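Local structure of farnesyl pyrophosphate synthase (Pseudomonas aeruginosa, 3ZOU) at residues P49-G61 against G276-A288. The protein catalyses the condensation of geranyl diphosphate with isopentenyl diphosphate to give farnesyl diphosphate, probably with the help of magnesium ions. Residues are numbered along the deposited sequence; the frame is centred on the assembly and turned at random.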
ATOM      1  N   PRO A  49      -4.738  -9.766 -14.270  1.00  9.14           N
ATOM      2  CA  PRO A  49      -3.566 -10.037 -15.115  1.00  8.79           C
ATOM      3  C   PRO A  49      -3.903 -10.188 -16.618  1.00  9.89           C
ATOM      4  O   PRO A  49      -3.195  -9.611 -17.423  1.00  9.74           O
ATOM      5  CB  PRO A  49      -3.015 -11.281 -14.527  1.00  9.10           C
ATOM      6  CG  PRO A  49      -3.257 -11.079 -13.018  1.00  8.99           C
ATOM      7  CD  PRO A  49      -4.628 -10.483 -12.979  1.00  8.95           C
ATOM      8  N   LEU A  50      -4.960 -10.930 -16.881  1.00 10.01           N
ATOM      9  CA  LEU A  50      -5.426 -11.171 -18.300  1.00 10.24           C
ATOM     10  C   LEU A  50      -5.580  -9.807 -18.961  1.00 10.47           C
ATOM     11  O   LEU A  50      -5.154  -9.523 -20.073  1.00 12.15           O
ATOM     12  CB  LEU A  50      -6.722 -11.935 -18.268  1.00 11.34           C
ATOM     13  CG  LEU A  50      -7.260 -12.518 -19.622  1.00 12.95           C
ATOM     14  CD1 LEU A  50      -8.333 -13.528 -19.333  1.00 14.02           C
ATOM     15  CD2 LEU A  50      -7.776 -11.406 -20.461  1.00 13.46           C
ATOM     16  N   LEU A  51      -6.269  -8.896 -18.256  1.00  9.80           N
ATOM     17  CA  LEU A  51      -6.542  -7.585 -18.763  1.00 10.96           C
ATOM     18  C   LEU A  51      -5.257  -6.822 -19.050  1.00 11.13           C
ATOM     19  O   LEU A  51      -5.167  -6.081 -20.030  1.00 10.10           O
ATOM     20  CB  LEU A  51      -7.463  -6.804 -17.809  1.00 10.55           C
ATOM     21  CG  LEU A  51      -8.940  -7.236 -17.840  1.00 11.07           C
ATOM     22  CD1 LEU A  51      -9.724  -6.715 -16.648  1.00 12.48           C
ATOM     23  CD2 LEU A  51      -9.603  -6.834 -19.152  1.00 12.97           C
ATOM     24  N   ALA A  52      -4.314  -6.846 -18.094  1.00 11.11           N
ATOM     25  CA  ALA A  52      -3.014  -6.141 -18.293  1.00 10.18           C
ATOM     26  C   ALA A  52      -2.291  -6.706 -19.520  1.00 10.62           C
ATOM     27  O   ALA A  52      -1.837  -5.938 -20.335  1.00 10.71           O
ATOM     28  CB  ALA A  52      -2.161  -6.252 -17.039  1.00 12.06           C
ATOM     29  N   TYR A  53      -2.180  -8.002 -19.610  1.00 10.08           N
ATOM     30  CA  TYR A  53      -1.490  -8.601 -20.788  1.00 11.50           C
ATOM     31  C   TYR A  53      -2.252  -8.222 -22.048  1.00 12.69           C
ATOM     32  O   TYR A  53      -1.643  -7.848 -23.053  1.00 12.50           O
ATOM     33  CB  TYR A  53      -1.446 -10.124 -20.664  1.00 11.47           C
ATOM     34  CG  TYR A  53      -0.467 -10.575 -19.605  1.00 11.09           C
ATOM     35  CD1 TYR A  53       0.866 -10.190 -19.620  1.00 12.46           C
ATOM     36  CD2 TYR A  53      -0.849 -11.454 -18.601  1.00 11.96           C
ATOM     37  CE1 TYR A  53       1.761 -10.639 -18.681  1.00 14.04           C
ATOM     38  CE2 TYR A  53       0.039 -11.862 -17.608  1.00 11.97           C
ATOM     39  CZ  TYR A  53       1.365 -11.491 -17.689  1.00 12.77           C
ATOM     40  OH  TYR A  53       2.290 -11.892 -16.703  1.00 15.03           O
ATOM     41  N   ALA A  54      -3.578  -8.314 -22.010  1.00 11.78           N
ATOM     42  CA  ALA A  54      -4.365  -8.146 -23.244  1.00 10.96           C
ATOM     43  C   ALA A  54      -4.298  -6.694 -23.657  1.00 12.54           C
ATOM     44  O   ALA A  54      -4.290  -6.385 -24.860  1.00 12.70           O
ATOM     45  CB  ALA A  54      -5.787  -8.641 -23.092  1.00 12.35           C
ATOM     46  N   ALA A  55      -4.355  -5.729 -22.713  1.00 10.70           N
ATOM     47  CA  ALA A  55      -4.239  -4.346 -23.086  1.00 12.13           C
ATOM     48  C   ALA A  55      -2.842  -4.034 -23.684  1.00 12.83           C
ATOM     49  O   ALA A  55      -2.739  -3.210 -24.611  1.00 13.51           O
ATOM     50  CB  ALA A  55      -4.529  -3.440 -21.856  1.00 12.15           C
ATOM     51  N   CYS A  56      -1.810  -4.605 -23.102  1.00 11.95           N
ATOM     52  CA  CYS A  56      -0.465  -4.418 -23.581  1.00 13.91           C
ATOM     53  C   CYS A  56      -0.426  -4.943 -25.050  1.00 14.06           C
ATOM     54  O   CYS A  56       0.019  -4.177 -25.933  1.00 15.21           O
ATOM     55  CB  CYS A  56       0.480  -5.170 -22.706  1.00 13.64           C
ATOM     56  SG  CYS A  56       2.213  -5.028 -23.173  1.00 16.17           S
ATOM     57  N   GLU A  57      -0.950  -6.134 -25.304  1.00 14.33           N
ATOM     58  CA  GLU A  57      -0.980  -6.716 -26.698  1.00 16.64           C
ATOM     59  C   GLU A  57      -1.842  -5.903 -27.637  1.00 17.17           C
ATOM     60  O   GLU A  57      -1.509  -5.742 -28.846  1.00 16.13           O
ATOM     61  CB  GLU A  57      -1.411  -8.166 -26.704  1.00 19.12           C
ATOM     62  CG  GLU A  57      -0.508  -9.101 -25.971  1.00 23.42           C
ATOM     63  CD  GLU A  57      -1.059 -10.565 -26.083  1.00 28.04           C
ATOM     64  OE1 GLU A  57      -1.612 -10.955 -27.122  1.00 39.09           O
ATOM     65  OE2 GLU A  57      -1.030 -11.313 -25.114  1.00 36.56           O
ATOM     66  N   ALA A  58      -2.929  -5.342 -27.138  1.00 14.29           N
ATOM     67  CA  ALA A  58      -3.848  -4.551 -27.934  1.00 14.19           C
ATOM     68  C   ALA A  58      -3.138  -3.392 -28.570  1.00 16.23           C
ATOM     69  O   ALA A  58      -3.528  -2.925 -29.658  1.00 19.28           O
ATOM     70  CB  ALA A  58      -5.032  -4.042 -27.106  1.00 13.62           C
ATOM     71  N   LEU A  59      -2.107  -2.862 -27.882  1.00 15.75           N
ATOM     72  CA  LEU A  59      -1.341  -1.700 -28.383  1.00 17.25           C
ATOM     73  C   LEU A  59      -0.052  -2.130 -29.023  1.00 16.65           C
ATOM     74  O   LEU A  59       0.808  -1.282 -29.247  1.00 20.98           O
ATOM     75  CB  LEU A  59      -1.035  -0.684 -27.256  1.00 16.13           C
ATOM     76  CG  LEU A  59      -2.296  -0.051 -26.636  1.00 18.48           C
ATOM     77  CD1 LEU A  59      -1.893   1.006 -25.631  1.00 17.16           C
ATOM     78  CD2 LEU A  59      -3.310   0.536 -27.586  1.00 21.87           C
ATOM     79  N   GLY A  60       0.074  -3.429 -29.279  1.00 17.22           N
ATOM     80  CA  GLY A  60       1.271  -4.018 -29.948  1.00 20.20           C
ATOM     81  C   GLY A  60       2.473  -4.329 -29.085  1.00 22.30           C
ATOM     82  O   GLY A  60       3.565  -4.605 -29.630  1.00 23.23           O
ATOM     83  N   GLY A  61       2.339  -4.281 -27.749  1.00 20.04           N
ATOM     84  CA  GLY A  61       3.453  -4.642 -26.886  1.00 20.23           C
ATOM     85  C   GLY A  61       3.595  -6.113 -26.670  1.00 18.31           C
ATOM     86  O   GLY A  61       2.623  -6.825 -26.615  1.00 18.79           O
ATOM     87  N   GLY A 276     -11.493   0.079 -34.574  1.00 30.89           N
ATOM     88  CA  GLY A 276     -10.246   0.672 -35.050  1.00 32.27           C
ATOM     89  C   GLY A 276      -8.993   0.110 -34.426  1.00 30.58           C
ATOM     90  O   GLY A 276      -7.898   0.277 -34.974  1.00 31.77           O
ATOM     91  N   PHE A 277      -9.101  -0.600 -33.301  1.00 21.24           N
ATOM     92  CA  PHE A 277      -7.944  -1.312 -32.845  1.00 21.31           C
ATOM     93  C   PHE A 277      -7.689  -2.487 -33.785  1.00 19.51           C
ATOM     94  O   PHE A 277      -8.623  -3.081 -34.326  1.00 20.14           O
ATOM     95  CB  PHE A 277      -8.114  -1.858 -31.418  1.00 20.05           C
ATOM     96  CG  PHE A 277      -7.940  -0.829 -30.341  1.00 19.28           C
ATOM     97  CD1 PHE A 277      -8.827   0.218 -30.199  1.00 19.23           C
ATOM     98  CD2 PHE A 277      -6.905  -0.937 -29.454  1.00 19.67           C
ATOM     99  CE1 PHE A 277      -8.694   1.159 -29.181  1.00 20.22           C
ATOM    100  CE2 PHE A 277      -6.762   0.011 -28.425  1.00 19.75           C
ATOM    101  CZ  PHE A 277      -7.650   1.036 -28.295  1.00 18.20           C
ATOM    102  N   PRO A 278      -6.430  -2.889 -33.880  1.00 23.04           N
ATOM    103  CA  PRO A 278      -6.090  -3.997 -34.745  1.00 25.16           C
ATOM    104  C   PRO A 278      -6.506  -5.350 -34.214  1.00 25.00           C
ATOM    105  O   PRO A 278      -7.095  -5.477 -33.112  1.00 20.58           O
ATOM    106  CB  PRO A 278      -4.564  -3.929 -34.809  1.00 26.65           C
ATOM    107  CG  PRO A 278      -4.147  -3.330 -33.515  1.00 27.43           C
ATOM    108  CD  PRO A 278      -5.230  -2.340 -33.196  1.00 27.12           C
ATOM    109  N   PRO A 279      -6.183  -6.421 -34.976  1.00 21.90           N
ATOM    110  CA  PRO A 279      -6.508  -7.747 -34.511  1.00 20.20           C
ATOM    111  C   PRO A 279      -5.874  -8.155 -33.171  1.00 20.04           C
ATOM    112  O   PRO A 279      -6.366  -9.097 -32.517  1.00 21.21           O
ATOM    113  CB  PRO A 279      -5.980  -8.644 -35.658  1.00 24.00           C
ATOM    114  CG  PRO A 279      -6.292  -7.814 -36.836  1.00 23.59           C
ATOM    115  CD  PRO A 279      -5.769  -6.453 -36.420  1.00 24.46           C
ATOM    116  N   SER A 280      -4.755  -7.539 -32.791  1.00 19.49           N
ATOM    117  CA  SER A 280      -4.099  -7.924 -31.546  1.00 20.55           C
ATOM    118  C   SER A 280      -5.013  -7.552 -30.323  1.00 17.19           C
ATOM    119  O   SER A 280      -4.726  -8.005 -29.198  1.00 18.50           O
ATOM    120  CB  SER A 280      -2.725  -7.253 -31.379  1.00 20.74           C
ATOM    121  OG  SER A 280      -2.878  -5.872 -31.406  1.00 20.85           O
ATOM    122  N   ALA A 281      -6.034  -6.755 -30.578  1.00 17.72           N
ATOM    123  CA  ALA A 281      -7.055  -6.445 -29.501  1.00 15.00           C
ATOM    124  C   ALA A 281      -8.132  -7.561 -29.383  1.00 15.97           C
ATOM    125  O   ALA A 281      -9.086  -7.449 -28.590  1.00 13.97           O
ATOM    126  CB  ALA A 281      -7.717  -5.112 -29.724  1.00 14.32           C
ATOM    127  N   ASP A 282      -8.056  -8.613 -30.212  1.00 15.66           N
ATOM    128  CA  ASP A 282      -9.073  -9.622 -30.164  1.00 17.26           C
ATOM    129  C   ASP A 282      -9.262 -10.261 -28.790  1.00 15.33           C
ATOM    130  O   ASP A 282     -10.399 -10.565 -28.424  1.00 15.17           O
ATOM    131  CB  ASP A 282      -8.842 -10.693 -31.254  1.00 18.51           C
ATOM    132  CG  ASP A 282      -9.328 -10.239 -32.611  1.00 23.06           C
ATOM    133  OD1 ASP A 282     -10.010  -9.208 -32.755  1.00 23.06           O
ATOM    134  OD2 ASP A 282      -9.002 -10.985 -33.574  1.00 23.84           O
ATOM    135  N   PRO A 283      -8.198 -10.494 -28.011  1.00 13.93           N
ATOM    136  CA  PRO A 283      -8.418 -11.092 -26.696  1.00 12.80           C
ATOM    137  C   PRO A 283      -9.379 -10.248 -25.846  1.00 11.62           C
ATOM    138  O   PRO A 283     -10.209 -10.812 -25.158  1.00 11.92           O
ATOM    139  CB  PRO A 283      -7.013 -11.136 -26.130  1.00 14.02           C
ATOM    140  CG  PRO A 283      -6.180 -11.471 -27.325  1.00 14.32           C
ATOM    141  CD  PRO A 283      -6.752 -10.617 -28.387  1.00 12.86           C
ATOM    142  N   LEU A 284      -9.210  -8.947 -25.918  1.00 12.59           N
ATOM    143  CA  LEU A 284     -10.137  -8.030 -25.211  1.00 11.34           C
ATOM    144  C   LEU A 284     -11.555  -8.146 -25.703  1.00 11.36           C
ATOM    145  O   LEU A 284     -12.546  -8.156 -24.968  1.00 12.08           O
ATOM    146  CB  LEU A 284      -9.651  -6.616 -25.310  1.00 12.31           C
ATOM    147  CG  LEU A 284      -8.384  -6.181 -24.549  1.00 13.14           C
ATOM    148  CD1 LEU A 284      -8.142  -4.696 -24.705  1.00 14.26           C
ATOM    149  CD2 LEU A 284      -8.492  -6.501 -23.075  1.00 13.52           C
ATOM    150  N   ARG A 285     -11.672  -8.225 -27.029  1.00 11.36           N
ATOM    151  CA  ARG A 285     -13.016  -8.403 -27.579  1.00 12.05           C
ATOM    152  C   ARG A 285     -13.675  -9.700 -27.120  1.00 11.24           C
ATOM    153  O   ARG A 285     -14.879  -9.778 -26.774  1.00 11.47           O
ATOM    154  CB  ARG A 285     -12.967  -8.349 -29.120  1.00 12.88           C
ATOM    155  CG  ARG A 285     -12.505  -7.027 -29.667  1.00 13.63           C
ATOM    156  CD  ARG A 285     -12.336  -7.076 -31.193  1.00 14.98           C
ATOM    157  NE  ARG A 285     -11.994  -5.768 -31.726  1.00 15.49           N
ATOM    158  CZ  ARG A 285     -10.866  -5.407 -32.303  1.00 15.41           C
ATOM    159  NH1 ARG A 285      -9.914  -6.277 -32.561  1.00 17.11           N
ATOM    160  NH2 ARG A 285     -10.709  -4.156 -32.636  1.00 16.90           N
ATOM    161  N   GLN A 286     -12.900 -10.782 -27.191  1.00 10.74           N
ATOM    162  CA  GLN A 286     -13.367 -12.097 -26.777  1.00 12.26           C
ATOM    163  C   GLN A 286     -13.769 -12.158 -25.292  1.00 11.42           C
ATOM    164  O   GLN A 286     -14.708 -12.835 -24.913  1.00 11.19           O
ATOM    165  CB  GLN A 286     -12.324 -13.174 -27.115  1.00 12.74           C
ATOM    166  CG  GLN A 286     -12.188 -13.400 -28.604  1.00 16.73           C
ATOM    167  CD  GLN A 286     -11.200 -14.539 -28.909  1.00 23.32           C
ATOM    168  OE1 GLN A 286     -11.098 -15.512 -28.136  1.00 27.69           O
ATOM    169  NE2 GLN A 286     -10.545 -14.463 -30.046  1.00 26.74           N
ATOM    170  N   LEU A 287     -12.991 -11.481 -24.468  1.00 12.01           N
ATOM    171  CA  LEU A 287     -13.333 -11.380 -23.062  1.00 11.45           C
ATOM    172  C   LEU A 287     -14.664 -10.671 -22.858  1.00 11.39           C
ATOM    173  O   LEU A 287     -15.457 -11.155 -22.094  1.00 12.23           O
ATOM    174  CB  LEU A 287     -12.214 -10.632 -22.290  1.00 11.89           C
ATOM    175  CG  LEU A 287     -12.547 -10.480 -20.802  1.00 11.90           C
ATOM    176  CD1 LEU A 287     -12.482 -11.804 -20.084  1.00 11.92           C
ATOM    177  CD2 LEU A 287     -11.497  -9.528 -20.245  1.00 11.92           C
ATOM    178  N   ALA A 288     -14.883  -9.596 -23.546  1.00 11.34           N
ATOM    179  CA  ALA A 288     -16.169  -8.901 -23.468  1.00 11.27           C
ATOM    180  C   ALA A 288     -17.354  -9.784 -23.780  1.00 11.71           C
ATOM    181  O   ALA A 288     -18.373  -9.759 -23.074  1.00 11.90           O
ATOM    182  CB  ALA A 288     -16.182  -7.639 -24.268  1.00 11.15           C
TER
HETATM  183  O   HOH W   1      -5.884  -7.843 -26.647  1.00 15.18           O
HETATM  184  O   HOH W   2      -3.063 -10.142 -29.352  1.00 27.41           O
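Ala-58 and Ala-281 mark where the backbones come nearest, CA to CA 4.0 Å, where helix 49-58 ends and, after the 3-10 turn holding Ala-281, helix 282-288 sets off; their directions differ by 137°, and the axes approach to 8.9 Å. Leu-284 is the central knob, seated in a hole formed by Leu-51, Ala-54, Ala-55 and Ala-58. Its CG lies anti to the carbonyl carbon (chi1 -70°), and the two methyls divide the hole: CD2 presses on Ala-54 CB at a tight 3.4 Å, while CD1 rests on Ala-58 CB. Further along, Leu-287 crosses Leu-51 at about a right angle, their CD2 methyls only 3.5 Å apart, and its CD2 also meets that of Leu-50. Leu-50 and Leu-287 both touch the bound benzoxazolone-propanoic acid fragment, so this end of the packing forms part of the fragment pocket. At the other end, a Schellman motif with Gly-60 as C-prime residue closes helix 49-58. Here the hydroxyl of Ser-280 donates to Glu-57 O (OG to O, 2.9 Å), tilted 30° from the carbonyl plane; Gly-60 N reaches the same oxygen from the opposite face. Two waters donate to Ser-280 O, one linking it to Ala-54 O and the other to Glu-57 OE1, whereas Glu-57 OE2 pairs with Tyr-6 OH. The Phe-277 ring turns an edge to Ala-58 O and takes Leu-59 CD2 obliquely, 3.6 Å from its CE2. Arg-285 ties down the preceding turn, bonding Phe-277 O and Pro-278 O. Within the mainly alpha-helical prenyl synthase fold, helix 202-227 packs on Leu-51, Phe-277, Leu-284 and Leu-287, helix 171-196 meets Leu-51 and Leu-59, and helix 3-19 touches Leu-50, Tyr-53 and Ala-54.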